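Local coordinates for cellulase IBT99 (Metagenomes, PDB 6WBT), which probably hydrolyses 6-phospho-alpha-glucosides as a family 4 glycoside hydrolase, and binds NAD, manganese and glucose 6-phosphate, at residues V95-I100 / E433-Y438; D195-N200 / W204-R209. All coordinates share one frame; numbering follows the deposited sequence.

Both contacts are largely buried, yet they lie on opposite sides of the chain's centre, with centres about 33 Å apart and nearest atoms about 15 Å apart, and they share no helix or strand. Contact 1 joins helix 90-103 to the end of helix 421-434, through segments 333 residues apart at their closest ends; contact 2 is a local beta hairpin, nested within the chain span that contact 1 closes. Their chemistry follows these roles. Contact 1 is a sparse touch, burying 113 Å², made by aliphatic groups and joined on its polar side through an arginine from elsewhere. Contact 2 buries 489 Å² and combines backbone hydrogen bonds, a two-bond salt bridge and an aromatic pair.

Contact 1 of 2, residues V95-I100 / E433-Y438; sequences VKDEQI and EANKGY
Lys96 and Ala434 mark the nearest approach of the two backbones, with their CA atoms 7.6 Å apart. Residues 95-100 belong wholly to helix 90-103, whereas 433-438 holds the last two residues of helix 421-434 and the chain leaving it; Asn435 is the first residue there to depart from helical backbone angles. The separation leaves room for side chains, and Ala434 CB points into it. The CD1 methyl of Ile100 meets this CB at 3.7 Å. Ile100 reaches it through an extended branch, with CD1 anti to CA about the CB-CG1 bond (chi2 -178°), and also packs on Leu427, Asp430 and Met431 of helix 421-434. Lys96 adds a looser touch, its CG lying 4.3 Å from Ala434 CB, and it contributes stem rather than charge.

On the polar side, Asp97 OD1 and Asn435 ND2 are 4.4 Å apart, too long for a hydrogen bond. Their strongest polar partner is a common one, Arg122 of helix 114-136: it forms a salt bridge with Asp97 OD2 and a hydrogen bond with Asn435 OD1. Asn435 ND2 turns back to Met431 O. Lys436 NZ reaches Glu433 OE1 at 3.3 Å, from the syn side of the carboxylate, a salt bridge between exposed residues that straddle the helix end, Glu433 within it and Lys436 beyond.

Helix 90-103 lies in the Rossmann-type family 4 region, the Asp97 side chain about 11 Å from the bound NAD, so the contact joins C-terminal helix 421-434 to that region without touching the cofactor. Ile100 CD1 packs on the Ala434 methyl, with the Lys96 stem only loosely beside it, while one guanidinium would be expected to balance the charge of Asp97 and link helices 90-103 and 114-136 to the chain just after helix 421-434.

Contact 2 of 2, residues D195-N200 / W204-R209; sequences DYFGLN and WFTHVR
Asp195 and Arg209 meet end-on: Arg209 NH1 lies 2.9 Å from Asp195 OD1, and NH2 lies 3.0 Å from OD2. Both oxygens sit near the guanidinium plane, but the carboxylate is turned 45° to it; OD1 is met on its syn side and OD2 from above the carboxylate plane. An alanine here would probably leave Arg209 held at NH1 by Glu193 but less fixed in rotation, and Arg339 without this carboxylate.

The backbone places the acid. Asp195 N donates to His207 O at 2.7 Å and Asp195 O accepts from Thr206 N at 2.9 Å, two residues facing one as in a beta bulge, with Thr206 at near-helical angles. Phe197 and Trp204 form a hydrogen-bonded antiparallel pair, Trp204 N to Phe197 O being 2.8 Å. Between this pair and the bulge, on the opposite face, Tyr196 and Phe205 form a non-hydrogen-bonded pair. Tyr196 CG lies anti to the backbone N (chi1 -180°), which carries CD2 to 3.5 Å above the centre of the Phe205 ring, a T-shaped stack with planes at 65°. On the Phe197 face, its ring edge meets the Thr206 CG2 methyl.

Arg339 also binds Asp195 OD1, and Tyr196 OH bonds Asn264 ND2. The hairpin's connection carries His201, which binds manganese. The hairpin packs with Phe205 against helix 173-184, Phe197 against helix 380-402, and Tyr196 on Leu341 of strand 338-345.

Contact 1 of 2, residues V95-I100 / E433-Y438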
ATOM      1  N   VAL A  95      37.352  18.866   3.167  1.00 65.96           N
ATOM      2  CA  VAL A  95      38.370  18.646   2.145  1.00 67.13           C
ATOM      3  C   VAL A  95      38.951  17.244   2.259  1.00 69.21           C
ATOM      4  O   VAL A  95      39.425  16.680   1.267  1.00 70.78           O
ATOM      5  CB  VAL A  95      39.469  19.724   2.232  1.00 66.29           C
ATOM      6  CG1 VAL A  95      38.849  21.108   2.258  1.00 63.82           C
ATOM      7  CG2 VAL A  95      40.350  19.509   3.452  1.00 67.89           C
ATOM      8  N   LYS A  96      38.921  16.654   3.458  1.00 69.43           N
ATOM      9  CA  LYS A  96      39.414  15.291   3.611  1.00 71.81           C
ATOM     10  C   LYS A  96      38.427  14.279   3.046  1.00 72.80           C
ATOM     11  O   LYS A  96      38.839  13.233   2.532  1.00 73.80           O
ATOM     12  CB  LYS A  96      39.705  14.996   5.082  1.00 71.80           C
ATOM     13  CG  LYS A  96      40.509  13.725   5.304  1.00 73.58           C
ATOM     14  CD  LYS A  96      41.804  13.758   4.508  1.00 75.67           C
ATOM     15  CE  LYS A  96      42.566  12.449   4.628  1.00 76.92           C
ATOM     16  NZ  LYS A  96      43.791  12.447   3.781  1.00 78.03           N
ATOM     17  N   ASP A  97      37.125  14.569   3.126  1.00 72.23           N
ATOM     18  CA  ASP A  97      36.138  13.700   2.498  1.00 71.39           C
ATOM     19  C   ASP A  97      36.243  13.760   0.980  1.00 71.56           C
ATOM     20  O   ASP A  97      36.162  12.728   0.304  1.00 72.28           O
ATOM     21  CB  ASP A  97      34.730  14.087   2.950  1.00 69.46           C
ATOM     22  CG  ASP A  97      34.537  13.943   4.446  1.00 69.07           C
ATOM     23  OD1 ASP A  97      35.460  13.442   5.121  1.00 69.81           O
ATOM     24  OD2 ASP A  97      33.463  14.337   4.946  1.00 67.63           O
ATOM     25  N   GLU A  98      36.426  14.961   0.427  1.00 71.00           N
ATOM     26  CA  GLU A  98      36.520  15.104  -1.022  1.00 71.56           C
ATOM     27  C   GLU A  98      37.805  14.486  -1.559  1.00 70.37           C
ATOM     28  O   GLU A  98      37.815  13.919  -2.658  1.00 71.27           O
ATOM     29  CB  GLU A  98      36.428  16.579  -1.408  1.00 74.01           C
ATOM     30  CG  GLU A  98      35.073  17.209  -1.129  1.00 75.70           C
ATOM     31  CD  GLU A  98      35.099  18.720  -1.242  1.00 77.61           C
ATOM     32  OE1 GLU A  98      36.107  19.330  -0.828  1.00 78.55           O
ATOM     33  OE2 GLU A  98      34.115  19.299  -1.746  1.00 77.61           O
ATOM     34  N   GLN A  99      38.898  14.578  -0.798  1.00 67.69           N
ATOM     35  CA  GLN A  99      40.169  14.034  -1.268  1.00 67.29           C
ATOM     36  C   GLN A  99      40.175  12.511  -1.227  1.00 66.61           C
ATOM     37  O   GLN A  99      40.753  11.864  -2.108  1.00 69.21           O
ATOM     38  CB  GLN A  99      41.325  14.596  -0.440  1.00 68.11           C
ATOM     39  CG  GLN A  99      41.755  15.996  -0.846  1.00 69.73           C
ATOM     40  CD  GLN A  99      42.974  16.473  -0.080  1.00 72.44           C
ATOM     41  OE1 GLN A  99      43.849  17.136  -0.636  1.00 74.26           O
ATOM     42  NE2 GLN A  99      43.035  16.137   1.203  1.00 72.23           N
ATOM     43  N   ILE A 100      39.544  11.919  -0.211  1.00 63.30           N
ATOM     44  CA  ILE A 100      39.501  10.463  -0.115  1.00 62.79           C
ATOM     45  C   ILE A 100      38.684   9.875  -1.259  1.00 63.98           C
ATOM     46  O   ILE A 100      39.030   8.826  -1.814  1.00 65.83           O
ATOM     47  CB  ILE A 100      38.954  10.037   1.261  1.00 59.63           C
ATOM     48  CG1 ILE A 100      40.002  10.285   2.349  1.00 58.72           C
ATOM     49  CG2 ILE A 100      38.531   8.575   1.253  1.00 60.01           C
ATOM     50  CD1 ILE A 100      39.562   9.854   3.729  1.00 56.56           C
ATOM     51  N   GLU A 433      38.782   5.538   9.412  1.00 68.10           N
ATOM     52  CA  GLU A 433      39.987   6.096  10.016  1.00 70.51           C
ATOM     53  C   GLU A 433      39.969   7.620  10.019  1.00 69.28           C
ATOM     54  O   GLU A 433      40.333   8.244  11.022  1.00 71.21           O
ATOM     55  CB  GLU A 433      41.227   5.579   9.281  1.00 73.68           C
ATOM     56  CG  GLU A 433      41.730   4.235   9.782  1.00 76.95           C
ATOM     57  CD  GLU A 433      42.376   4.333  11.149  1.00 79.37           C
ATOM     58  OE1 GLU A 433      42.821   5.440  11.520  1.00 79.89           O
ATOM     59  OE2 GLU A 433      42.437   3.305  11.856  1.00 80.70           O
ATOM     60  N   ALA A 434      39.554   8.237   8.910  1.00 66.09           N
ATOM     61  CA  ALA A 434      39.563   9.692   8.820  1.00 63.88           C
ATOM     62  C   ALA A 434      38.549  10.342   9.753  1.00 61.17           C
ATOM     63  O   ALA A 434      38.683  11.531  10.060  1.00 62.67           O
ATOM     64  CB  ALA A 434      39.300  10.134   7.382  1.00 63.65           C
ATOM     65  N   ASN A 435      37.544   9.594  10.210  1.00 57.56           N
ATOM     66  CA  ASN A 435      36.497  10.127  11.072  1.00 56.64           C
ATOM     67  C   ASN A 435      36.540   9.532  12.475  1.00 56.02           C
ATOM     68  O   ASN A 435      35.521   9.529  13.173  1.00 54.72           O
ATOM     69  CB  ASN A 435      35.124   9.894  10.441  1.00 54.32           C
ATOM     70  CG  ASN A 435      34.922  10.697   9.172  1.00 53.48           C
ATOM     71  OD1 ASN A 435      34.241  11.722   9.176  1.00 52.84           O
ATOM     72  ND2 ASN A 435      35.519  10.238   8.079  1.00 54.19           N
ATOM     73  N   LYS A 436      37.694   9.024  12.901  1.00 56.54           N
ATOM     74  CA  LYS A 436      37.842   8.510  14.258  1.00 59.29           C
ATOM     75  C   LYS A 436      37.737   9.666  15.245  1.00 59.10           C
ATOM     76  O   LYS A 436      38.607  10.542  15.286  1.00 60.20           O
ATOM     77  CB  LYS A 436      39.168   7.769  14.406  1.00 62.47           C
ATOM     78  CG  LYS A 436      39.078   6.295  14.042  1.00 65.51           C
ATOM     79  CD  LYS A 436      40.444   5.688  13.770  1.00 69.41           C
ATOM     80  CE  LYS A 436      41.333   5.712  14.999  1.00 73.10           C
ATOM     81  NZ  LYS A 436      42.626   5.020  14.740  1.00 76.15           N
ATOM     82  N   GLY A 437      36.668   9.669  16.038  1.00 56.95           N
ATOM     83  CA  GLY A 437      36.336  10.765  16.919  1.00 56.84           C
ATOM     84  C   GLY A 437      35.054  11.478  16.548  1.00 57.63           C
ATOM     85  O   GLY A 437      34.441  12.117  17.413  1.00 59.26           O
ATOM     86  N   TYR A 438      34.633  11.386  15.288  1.00 56.65           N
ATOM     87  CA  TYR A 438      33.385  11.973  14.814  1.00 54.80           C
ATOM     88  C   TYR A 438      32.304  10.941  14.534  1.00 55.13           C
ATOM     89  O   TYR A 438      31.137  11.178  14.849  1.00 55.41           O
ATOM     90  CB  TYR A 438      33.632  12.788  13.538  1.00 54.24           C
ATOM     91  CG  TYR A 438      34.435  14.052  13.746  1.00 56.43           C
ATOM     92  CD1 TYR A 438      33.887  15.144  14.405  1.00 56.36           C
ATOM     93  CD2 TYR A 438      35.733  14.161  13.265  1.00 57.72           C
ATOM     94  CE1 TYR A 438      34.612  16.305  14.592  1.00 57.30           C
ATOM     95  CE2 TYR A 438      36.468  15.320  13.446  1.00 59.39           C
ATOM     96  CZ  TYR A 438      35.902  16.388  14.110  1.00 60.29           C
ATOM     97  OH  TYR A 438      36.626  17.543  14.294  1.00 63.55           O
TER

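Contact 2 of 2, residues D195-N200 / W204-R209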
ATOM      1  N   ASP A 195       6.077  23.381  -8.731  1.00 53.05           N
ATOM      2  CA  ASP A 195       5.752  22.076  -8.179  1.00 49.51           C
ATOM      3  C   ASP A 195       6.993  21.194  -8.235  1.00 45.47           C
ATOM      4  O   ASP A 195       7.680  21.137  -9.260  1.00 45.11           O
ATOM      5  CB  ASP A 195       4.605  21.426  -8.957  1.00 50.57           C
ATOM      6  CG  ASP A 195       3.368  22.300  -9.010  1.00 53.35           C
ATOM      7  OD1 ASP A 195       3.012  22.890  -7.970  1.00 55.56           O
ATOM      8  OD2 ASP A 195       2.756  22.403 -10.094  1.00 54.98           O
ATOM      9  N   TYR A 196       7.273  20.499  -7.134  1.00 44.34           N
ATOM     10  CA  TYR A 196       8.567  19.856  -6.952  1.00 42.49           C
ATOM     11  C   TYR A 196       8.396  18.597  -6.113  1.00 42.31           C
ATOM     12  O   TYR A 196       7.536  18.535  -5.233  1.00 44.86           O
ATOM     13  CB  TYR A 196       9.548  20.836  -6.292  1.00 42.98           C
ATOM     14  CG  TYR A 196      10.941  20.311  -6.038  1.00 42.57           C
ATOM     15  CD1 TYR A 196      11.247  19.647  -4.858  1.00 43.42           C
ATOM     16  CD2 TYR A 196      11.959  20.513  -6.960  1.00 41.53           C
ATOM     17  CE1 TYR A 196      12.520  19.177  -4.614  1.00 44.15           C
ATOM     18  CE2 TYR A 196      13.238  20.048  -6.724  1.00 42.46           C
ATOM     19  CZ  TYR A 196      13.513  19.381  -5.548  1.00 43.84           C
ATOM     20  OH  TYR A 196      14.784  18.915  -5.304  1.00 45.39           O
ATOM     21  N   PHE A 197       9.218  17.589  -6.400  1.00 40.23           N
ATOM     22  CA  PHE A 197       9.226  16.369  -5.604  1.00 40.67           C
ATOM     23  C   PHE A 197      10.599  15.725  -5.701  1.00 43.89           C
ATOM     24  O   PHE A 197      11.389  16.034  -6.596  1.00 43.84           O
ATOM     25  CB  PHE A 197       8.137  15.382  -6.051  1.00 37.39           C
ATOM     26  CG  PHE A 197       8.481  14.613  -7.300  1.00 35.80           C
ATOM     27  CD1 PHE A 197       9.097  13.372  -7.222  1.00 35.28           C
ATOM     28  CD2 PHE A 197       8.178  15.126  -8.549  1.00 36.17           C
ATOM     29  CE1 PHE A 197       9.415  12.666  -8.367  1.00 35.03           C
ATOM     30  CE2 PHE A 197       8.490  14.421  -9.697  1.00 35.68           C
ATOM     31  CZ  PHE A 197       9.108  13.191  -9.606  1.00 35.28           C
ATOM     32  N   GLY A 198      10.869  14.809  -4.770  1.00 46.22           N
ATOM     33  CA  GLY A 198      12.112  14.077  -4.713  1.00 45.18           C
ATOM     34  C   GLY A 198      12.725  14.177  -3.335  1.00 46.32           C
ATOM     35  O   GLY A 198      12.056  14.535  -2.360  1.00 46.02           O
ATOM     36  N   LEU A 199      14.008  13.845  -3.254  1.00 47.37           N
ATOM     37  CA  LEU A 199      14.773  13.963  -2.023  1.00 49.85           C
ATOM     38  C   LEU A 199      15.618  15.233  -2.057  1.00 53.75           C
ATOM     39  O   LEU A 199      15.682  15.940  -3.065  1.00 54.32           O
ATOM     40  CB  LEU A 199      15.660  12.731  -1.817  1.00 47.54           C
ATOM     41  CG  LEU A 199      14.955  11.373  -1.809  1.00 47.08           C
ATOM     42  CD1 LEU A 199      15.953  10.253  -1.562  1.00 48.18           C
ATOM     43  CD2 LEU A 199      13.844  11.343  -0.771  1.00 47.33           C
ATOM     44  N   ASN A 200      16.269  15.520  -0.932  1.00 55.92           N
ATOM     45  CA  ASN A 200      17.139  16.687  -0.863  1.00 57.31           C
ATOM     46  C   ASN A 200      18.319  16.515  -1.811  1.00 61.14           C
ATOM     47  O   ASN A 200      19.023  15.501  -1.768  1.00 61.07           O
ATOM     48  CB  ASN A 200      17.628  16.905   0.570  1.00 57.39           C
ATOM     49  CG  ASN A 200      18.548  18.105   0.697  1.00 57.48           C
ATOM     50  OD1 ASN A 200      19.723  17.971   1.039  1.00 58.09           O
ATOM     51  ND2 ASN A 200      18.018  19.287   0.415  1.00 56.49           N
ATOM     52  N   TRP A 204      13.003  17.066  -8.702  1.00 44.46           N
ATOM     53  CA  TRP A 204      12.637  17.490 -10.045  1.00 42.61           C
ATOM     54  C   TRP A 204      11.562  18.565  -9.962  1.00 41.81           C
ATOM     55  O   TRP A 204      10.699  18.535  -9.081  1.00 39.44           O
ATOM     56  CB  TRP A 204      12.129  16.315 -10.892  1.00 41.63           C
ATOM     57  CG  TRP A 204      13.078  15.159 -10.962  1.00 43.15           C
ATOM     58  CD1 TRP A 204      13.212  14.153 -10.049  1.00 45.35           C
ATOM     59  CD2 TRP A 204      14.024  14.883 -12.003  1.00 44.67           C
ATOM     60  NE1 TRP A 204      14.182  13.271 -10.455  1.00 46.72           N
ATOM     61  CE2 TRP A 204      14.697  13.697 -11.651  1.00 45.14           C
ATOM     62  CE3 TRP A 204      14.368  15.525 -13.197  1.00 47.12           C
ATOM     63  CZ2 TRP A 204      15.691  13.136 -12.451  1.00 46.63           C
ATOM     64  CZ3 TRP A 204      15.357  14.966 -13.991  1.00 49.60           C
ATOM     65  CH2 TRP A 204      16.008  13.785 -13.613  1.00 49.19           C
ATOM     66  N   PHE A 205      11.618  19.510 -10.899  1.00 43.27           N
ATOM     67  CA  PHE A 205      10.623  20.571 -11.018  1.00 43.64           C
ATOM     68  C   PHE A 205       9.615  20.166 -12.087  1.00 42.07           C
ATOM     69  O   PHE A 205       9.912  20.229 -13.285  1.00 42.62           O
ATOM     70  CB  PHE A 205      11.284  21.904 -11.366  1.00 47.70           C
ATOM     71  CG  PHE A 205      12.183  22.439 -10.289  1.00 50.02           C
ATOM     72  CD1 PHE A 205      11.724  23.394  -9.396  1.00 49.95           C
ATOM     73  CD2 PHE A 205      13.491  21.995 -10.173  1.00 51.62           C
ATOM     74  CE1 PHE A 205      12.551  23.893  -8.406  1.00 49.83           C
ATOM     75  CE2 PHE A 205      14.322  22.489  -9.185  1.00 53.04           C
ATOM     76  CZ  PHE A 205      13.851  23.440  -8.301  1.00 51.65           C
ATOM     77  N   THR A 206       8.419  19.758 -11.657  1.00 42.18           N
ATOM     78  CA  THR A 206       7.418  19.282 -12.607  1.00 44.81           C
ATOM     79  C   THR A 206       6.743  20.433 -13.346  1.00 47.75           C
ATOM     80  O   THR A 206       6.539  20.356 -14.562  1.00 49.77           O
ATOM     81  CB  THR A 206       6.372  18.425 -11.891  1.00 44.03           C
ATOM     82  OG1 THR A 206       5.725  19.202 -10.876  1.00 44.27           O
ATOM     83  CG2 THR A 206       7.027  17.214 -11.250  1.00 42.41           C
ATOM     84  N   HIS A 207       6.388  21.501 -12.634  1.00 49.52           N
ATOM     85  CA  HIS A 207       5.774  22.674 -13.239  1.00 51.00           C
ATOM     86  C   HIS A 207       6.325  23.926 -12.576  1.00 50.97           C
ATOM     87  O   HIS A 207       6.554  23.943 -11.364  1.00 51.45           O
ATOM     88  CB  HIS A 207       4.244  22.651 -13.106  1.00 53.90           C
ATOM     89  CG  HIS A 207       3.585  21.543 -13.867  1.00 56.48           C
ATOM     90  ND1 HIS A 207       3.089  20.412 -13.255  1.00 56.83           N
ATOM     91  CD2 HIS A 207       3.339  21.393 -15.190  1.00 57.99           C
ATOM     92  CE1 HIS A 207       2.565  19.614 -14.168  1.00 58.20           C
ATOM     93  NE2 HIS A 207       2.704  20.185 -15.351  1.00 58.85           N
ATOM     94  N   VAL A 208       6.545  24.968 -13.376  1.00 51.11           N
ATOM     95  CA  VAL A 208       6.996  26.267 -12.888  1.00 51.97           C
ATOM     96  C   VAL A 208       6.122  27.339 -13.522  1.00 55.50           C
ATOM     97  O   VAL A 208       5.825  27.280 -14.720  1.00 56.96           O
ATOM     98  CB  VAL A 208       8.485  26.524 -13.208  1.00 51.90           C
ATOM     99  CG1 VAL A 208       8.937  27.849 -12.609  1.00 53.03           C
ATOM    100  CG2 VAL A 208       9.351  25.383 -12.697  1.00 50.64           C
ATOM    101  N   ARG A 209       5.709  28.319 -12.720  1.00 56.69           N
ATOM    102  CA  ARG A 209       4.807  29.359 -13.191  1.00 59.87           C
ATOM    103  C   ARG A 209       5.217  30.707 -12.620  1.00 62.01           C
ATOM    104  O   ARG A 209       5.546  30.818 -11.436  1.00 61.87           O
ATOM    105  CB  ARG A 209       3.352  29.038 -12.813  1.00 60.22           C
ATOM    106  CG  ARG A 209       3.168  28.610 -11.368  1.00 60.08           C
ATOM    107  CD  ARG A 209       1.798  27.997 -11.130  1.00 60.82           C
ATOM    108  NE  ARG A 209       1.715  27.363  -9.817  1.00 59.84           N
ATOM    109  CZ  ARG A 209       2.052  26.099  -9.577  1.00 56.95           C
ATOM    110  NH1 ARG A 209       1.947  25.604  -8.352  1.00 54.97           N
ATOM    111  NH2 ARG A 209       2.494  25.330 -10.562  1.00 55.99           N
TER